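Local coordinates for putative polyketide synthase (Brevibacillus brevis, PDB 6HP2), which contains, in this excised domain, an S-adenosylmethionine-dependent O-methyltransferase of a trans-AT polyketide synthase that probably takes part in making the antibiotic bacillaene, at residues D158-L163 / S187-E192; V234-I239 / K290-P295. All coordinates share one frame; numbering follows the deposited sequence.

Interaction 1: residues D158-L163 / S187-E192; sequences DAFPDL and SSSLNE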
loop_
_atom_site.group_PDB
_atom_site.type_symbol
_atom_site.label_atom_id
_atom_site.label_comp_id
_atom_site.label_asym_id
_atom_site.label_seq_id
_atom_site.Cartn_x
_atom_site.Cartn_y
_atom_site.Cartn_z
ATOM N N ASP A 158 11.560 10.038 12.322
ATOM C CA ASP A 158 12.161 9.088 13.265
ATOM C C ASP A 158 12.868 7.963 12.511
ATOM O O ASP A 158 12.233 7.247 11.736
ATOM C CB ASP A 158 11.085 8.513 14.169
ATOM C CG ASP A 158 10.372 9.595 15.004
ATOM O OD1 ASP A 158 11.062 10.330 15.718
ATOM O OD2 ASP A 158 9.147 9.726 14.898
ATOM N N ALA A 159 14.160 7.781 12.778
ATOM C CA ALA A 159 14.939 6.780 12.059
ATOM C C ALA A 159 14.387 5.396 12.358
ATOM O O ALA A 159 14.031 5.098 13.491
ATOM C CB ALA A 159 16.420 6.852 12.466
ATOM N N PHE A 160 14.219 4.582 11.329
ATOM C CA PHE A 160 13.795 3.199 11.537
ATOM C C PHE A 160 14.880 2.480 12.353
ATOM O O PHE A 160 16.066 2.804 12.230
ATOM C CB PHE A 160 13.572 2.458 10.208
ATOM C CG PHE A 160 12.591 3.072 9.292
ATOM C CD1 PHE A 160 11.359 3.471 9.729
ATOM C CD2 PHE A 160 12.882 3.228 7.939
ATOM C CE1 PHE A 160 10.482 3.993 8.862
ATOM C CE2 PHE A 160 11.994 3.778 7.098
ATOM C CZ PHE A 160 10.780 4.144 7.541
ATOM N N PRO A 161 14.505 1.602 13.285
ATOM C CA PRO A 161 15.488 1.145 14.268
ATOM C C PRO A 161 16.432 0.080 13.766
ATOM O O PRO A 161 17.468 -0.113 14.400
ATOM C CB PRO A 161 14.623 0.624 15.420
ATOM C CG PRO A 161 13.361 0.235 14.784
ATOM C CD PRO A 161 13.148 1.186 13.639
ATOM N N ASP A 162 16.161 -0.578 12.642
ATOM C CA ASP A 162 16.951 -1.757 12.264
ATOM C C ASP A 162 17.260 -1.720 10.769
ATOM O O ASP A 162 16.996 -0.744 10.071
ATOM C CB ASP A 162 16.200 -3.032 12.654
ATOM C CG ASP A 162 17.131 -4.161 13.087
ATOM O OD1 ASP A 162 18.278 -4.209 12.632
ATOM O OD2 ASP A 162 16.686 -5.009 13.874
ATOM N N LEU A 163 17.873 -2.796 10.280
ATOM C CA LEU A 163 18.109 -3.009 8.859
ATOM C C LEU A 163 17.184 -4.117 8.409
ATOM O O LEU A 163 16.990 -5.094 9.142
ATOM C CB LEU A 163 19.555 -3.382 8.574
ATOM C CG LEU A 163 20.589 -2.256 8.472
ATOM C CD1 LEU A 163 20.412 -1.493 7.168
ATOM C CD2 LEU A 163 20.502 -1.312 9.639
ATOM N N SER A 187 15.948 4.006 2.434
ATOM C CA SER A 187 17.163 3.524 1.779
ATOM C C SER A 187 18.250 3.190 2.791
ATOM O O SER A 187 19.011 2.226 2.611
ATOM C CB SER A 187 17.669 4.588 0.784
ATOM O OG SER A 187 18.789 4.097 0.084
ATOM N N SER A 188 18.391 4.028 3.821
ATOM C CA SER A 188 19.361 3.824 4.858
ATOM C C SER A 188 19.095 2.568 5.669
ATOM O O SER A 188 20.035 2.065 6.258
ATOM C CB SER A 188 19.383 5.030 5.798
ATOM O OG SER A 188 20.046 6.109 5.188
ATOM N N SER A 189 17.860 2.059 5.709
ATOM C CA SER A 189 17.516 0.870 6.472
ATOM C C SER A 189 17.266 -0.368 5.614
ATOM O O SER A 189 16.706 -1.362 6.123
ATOM C CB SER A 189 16.251 1.125 7.329
ATOM O OG SER A 189 16.520 2.105 8.280
ATOM N N LEU A 190 17.625 -0.337 4.345
ATOM C CA LEU A 190 17.376 -1.442 3.436
ATOM C C LEU A 190 18.676 -2.195 3.187
ATOM O O LEU A 190 19.686 -1.610 2.746
ATOM C CB LEU A 190 16.780 -0.944 2.127
ATOM C CG LEU A 190 16.280 -2.036 1.146
ATOM C CD1 LEU A 190 15.122 -2.728 1.639
ATOM C CD2 LEU A 190 16.035 -1.390 -0.219
ATOM N N ASN A 191 18.651 -3.498 3.446
ATOM C CA ASN A 191 19.830 -4.308 3.166
ATOM C C ASN A 191 20.096 -4.304 1.661
ATOM O O ASN A 191 19.177 -4.202 0.843
ATOM C CB ASN A 191 19.633 -5.725 3.670
ATOM C CG ASN A 191 19.788 -5.837 5.193
ATOM O OD1 ASN A 191 20.542 -5.088 5.815
ATOM N ND2 ASN A 191 19.091 -6.793 5.791
ATOM N N GLU A 192 21.367 -4.487 1.283
ATOM C CA GLU A 192 21.768 -4.345 -0.117
ATOM C C GLU A 192 20.875 -5.134 -1.068
ATOM O O GLU A 192 20.558 -4.650 -2.162
ATOM C CB GLU A 192 23.223 -4.803 -0.302
ATOM C CG GLU A 192 24.265 -3.768 0.063
ATOM C CD GLU A 192 24.158 -3.318 1.507
ATOM O OE1 GLU A 192 23.493 -4.016 2.306
ATOM O OE2 GLU A 192 24.733 -2.261 1.844
HETATM O O HOH W 1 18.868 -7.416 8.675
#
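Leu163 and Ser189 bring the two backbones within 4.6 Å, CA to CA, where the loop 158-163 runs 31° from the direction of the chain leaving helix 179-188. The Leu163 CA-H meets the Ser189 carbonyl oxygen at 3.5 Å. Beyond it the Leu163 side chain lies over the turn, CD1 reaching Ser188 O at 3.7 Å and CB resting 3.4 Å from Asn191 OD1. The amide nitrogen of Asn191 bonds Asp165 and also gives a hydrogen to a water, which in turn donates to Leu163 O. Ser189 OG stands beside its own backbone N (chi1 -64°), which points it at the loop: it lies in the ring plane at the edge of Phe160, 3.5 Å from CB, and makes at best a weak, unsettled hydrogen bond to Asp162 O. The Asp162 carboxylate folds back, OD1 accepting from Leu163 N at 2.8 Å on its anti side, while OD2 forms a salt bridge with Lys98. Phe160 meets Phe125 edge-to-face and touches Ser155, which binds S-adenosylhomocysteine. The contact thus joins loop and helix end in a beta-alpha-beta unit of the Rossmann-like methyltransferase fold, beside the cofactor pocket.

Interaction 2: residues V234-I239 / K290-P295; sequences VIDEII and KLKKAP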
loop_
_atom_site.group_PDB
_atom_site.type_symbol
_atom_site.label_atom_id
_atom_site.label_comp_id
_atom_site.label_asym_id
_atom_site.label_seq_id
_atom_site.Cartn_x
_atom_site.Cartn_y
_atom_site.Cartn_z
ATOM N N VAL A 234 15.682 1.643 -7.740
ATOM C CA VAL A 234 15.166 1.468 -9.074
ATOM C C VAL A 234 13.959 0.583 -9.031
ATOM O O VAL A 234 13.813 -0.260 -8.148
ATOM C CB VAL A 234 16.249 0.868 -10.027
ATOM C CG1 VAL A 234 17.346 1.882 -10.161
ATOM C CG2 VAL A 234 16.779 -0.428 -9.461
ATOM N N ILE A 235 13.138 0.762 -10.047
ATOM C CA ILE A 235 11.909 0.023 -10.217
ATOM C C ILE A 235 12.215 -1.305 -10.863
ATOM O O ILE A 235 12.621 -1.353 -12.021
ATOM C CB ILE A 235 10.906 0.820 -11.045
ATOM C CG1 ILE A 235 10.531 2.092 -10.317
ATOM C CG2 ILE A 235 9.714 -0.087 -11.373
ATOM C CD1 ILE A 235 9.837 3.138 -11.260
ATOM N N ASP A 236 11.933 -2.395 -10.140
ATOM C CA ASP A 236 12.045 -3.709 -10.743
ATOM C C ASP A 236 10.761 -4.062 -11.486
ATOM O O ASP A 236 10.800 -4.705 -12.552
ATOM C CB ASP A 236 12.370 -4.753 -9.651
ATOM C CG ASP A 236 12.696 -6.123 -10.247
ATOM O OD1 ASP A 236 13.591 -6.186 -11.109
ATOM O OD2 ASP A 236 12.041 -7.098 -9.869
ATOM N N GLU A 237 9.623 -3.653 -10.923
ATOM C CA GLU A 237 8.315 -3.928 -11.471
ATOM C C GLU A 237 7.367 -2.835 -11.016
ATOM O O GLU A 237 7.426 -2.375 -9.860
ATOM C CB GLU A 237 7.820 -5.305 -11.008
ATOM C CG GLU A 237 6.594 -5.793 -11.744
ATOM C CD GLU A 237 6.307 -7.285 -11.530
ATOM O OE1 GLU A 237 7.139 -7.965 -10.923
ATOM O OE2 GLU A 237 5.250 -7.774 -11.968
ATOM N N ILE A 238 6.558 -2.348 -11.949
ATOM C CA ILE A 238 5.513 -1.353 -11.646
ATOM C C ILE A 238 4.236 -1.848 -12.310
ATOM O O ILE A 238 4.237 -2.191 -13.498
ATOM C CB ILE A 238 5.894 0.071 -12.098
ATOM C CG1 ILE A 238 4.784 1.099 -11.875
ATOM C CG2 ILE A 238 6.312 0.067 -13.623
ATOM C CD1 ILE A 238 4.673 1.569 -10.477
ATOM N N ILE A 239 3.157 -1.957 -11.529
ATOM C CA ILE A 239 1.925 -2.500 -12.015
ATOM C C ILE A 239 0.809 -1.474 -11.869
ATOM O O ILE A 239 0.630 -0.938 -10.790
ATOM C CB ILE A 239 1.558 -3.745 -11.199
ATOM C CG1 ILE A 239 2.586 -4.859 -11.421
ATOM C CG2 ILE A 239 0.171 -4.212 -11.560
ATOM C CD1 ILE A 239 2.506 -5.973 -10.401
ATOM N N LYS A 290 7.555 -2.402 -7.021
ATOM C CA LYS A 290 8.583 -3.312 -6.485
ATOM C C LYS A 290 9.949 -2.707 -6.804
ATOM O O LYS A 290 10.363 -2.603 -7.984
ATOM C CB LYS A 290 8.437 -4.709 -7.055
ATOM C CG LYS A 290 6.992 -5.135 -7.100
ATOM C CD LYS A 290 6.875 -6.670 -7.351
ATOM C CE LYS A 290 5.416 -7.058 -7.304
ATOM N NZ LYS A 290 5.217 -8.518 -7.429
ATOM N N LEU A 291 10.647 -2.300 -5.745
ATOM C CA LEU A 291 11.902 -1.567 -5.891
ATOM C C LEU A 291 13.066 -2.387 -5.329
ATOM O O LEU A 291 12.918 -3.108 -4.326
ATOM C CB LEU A 291 11.860 -0.212 -5.145
ATOM C CG LEU A 291 10.571 0.608 -5.286
ATOM C CD1 LEU A 291 10.584 1.812 -4.351
ATOM C CD2 LEU A 291 10.414 1.085 -6.717
ATOM N N LYS A 292 14.236 -2.140 -5.901
ATOM C CA LYS A 292 15.499 -2.725 -5.496
ATOM C C LYS A 292 16.479 -1.588 -5.321
ATOM O O LYS A 292 16.318 -0.508 -5.910
ATOM C CB LYS A 292 16.006 -3.745 -6.548
ATOM C CG LYS A 292 15.086 -4.912 -6.776
ATOM C CD LYS A 292 15.054 -5.872 -5.590
ATOM C CE LYS A 292 14.050 -7.000 -5.810
ATOM N NZ LYS A 292 14.350 -8.195 -4.953
ATOM N N LYS A 293 17.561 -1.876 -4.593
ATOM C CA LYS A 293 18.656 -0.920 -4.446
ATOM C C LYS A 293 19.694 -1.109 -5.541
ATOM O O LYS A 293 20.093 -2.232 -5.849
ATOM C CB LYS A 293 19.318 -1.085 -3.102
ATOM C CG LYS A 293 19.621 0.182 -2.342
ATOM C CD LYS A 293 19.971 -0.186 -0.871
ATOM C CE LYS A 293 20.397 1.035 -0.057
ATOM N NZ LYS A 293 20.883 0.624 1.294
ATOM N N ALA A 294 20.145 -0.002 -6.119
ATOM C CA ALA A 294 21.106 -0.012 -7.238
ATOM C C ALA A 294 22.246 0.957 -6.949
ATOM O O ALA A 294 22.565 1.851 -7.758
ATOM C CB ALA A 294 20.429 0.314 -8.560
ATOM N N PRO A 295 22.915 0.780 -5.805
ATOM C CA PRO A 295 23.907 1.794 -5.375
ATOM C C PRO A 295 25.094 1.919 -6.310
ATOM O O PRO A 295 25.775 2.963 -6.316
ATOM C CB PRO A 295 24.339 1.299 -3.984
ATOM C CG PRO A 295 24.157 -0.202 -4.066
ATOM C CD PRO A 295 22.957 -0.443 -4.973
HETATM O O HOH W 2 4.568 -9.393 -10.082
#
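Glu237 holds CG anti to its backbone N (chi1 -168°), whereas Lys290 sets CG beside its own N (chi1 -43°); both chains then extend and run alongside each other in one direction. Glu237 CB packs on Lys290 CG and CD at 4.0 Å. Glu237 OE1 stays 4.0 Å from Lys290 NZ, too far for a direct salt bridge, and the charged ends are joined through a water that donates to OE2 and accepts from NZ. Both have further partners: Lys90 and Arg314 form salt bridges to the carboxylate, and the Val86 carbonyl takes a hydrogen bond from the ammonium. These charges probably help to stabilise each other in this largely buried place.

The backbones are antiparallel neighbours in the mixed sheet of the methyltransferase, and a classic beta bulge shifts their register. Two residues, Asp236 and Glu237, are set against the single Lys290, whose carbonyl oxygen accepts from Asp236 N at 2.7 Å, nearly in line with C=O, and from Glu237 N at 3.2 Å on a lone pair in the carbonyl plane. Lys290 N returns a bond to Glu237 O. On the other side of the bulge Val234 and Lys292 exchange two nearly straight bonds, Val234 N to Lys292 O being 2.9 Å.

On the face bearing Ile235 and Leu291, CG1 of the isoleucine touches CD2 of the leucine at 3.7 Å, the two side chains crossing obliquely. On the opposite face, with Glu237 and Lys290, both methyls of Val234 reach Ala294 CB at 3.8 Å. Lys292 CG meets Asp236 CB at 4.0 Å, and its NZ bonds Thr195. Helix 299-310 packs against Val234 and Ile235.

From the N terminus, the chain first forms loop 158-163, then passes through strand 164-170 and helix 179-188 before 187-192 comes back to close interaction 1. Strand 194-203, hairpin 209-218 and helix 221-230 follow, leading into strand 233-240. A largely helical excursion then separates 234-239 from 290-295, whose pairing closes interaction 2. The two closures are in series, neither nested nor crossed, with centres about 17 Å apart. They nevertheless touch: Lys293 NZ probably donates to Ser187 O at 2.8 Å and to Leu190 O, tying the end of strand 284-293, in the antiparallel part of the sheet, to the C-terminal end of helix 179-188 and to the short strand after it.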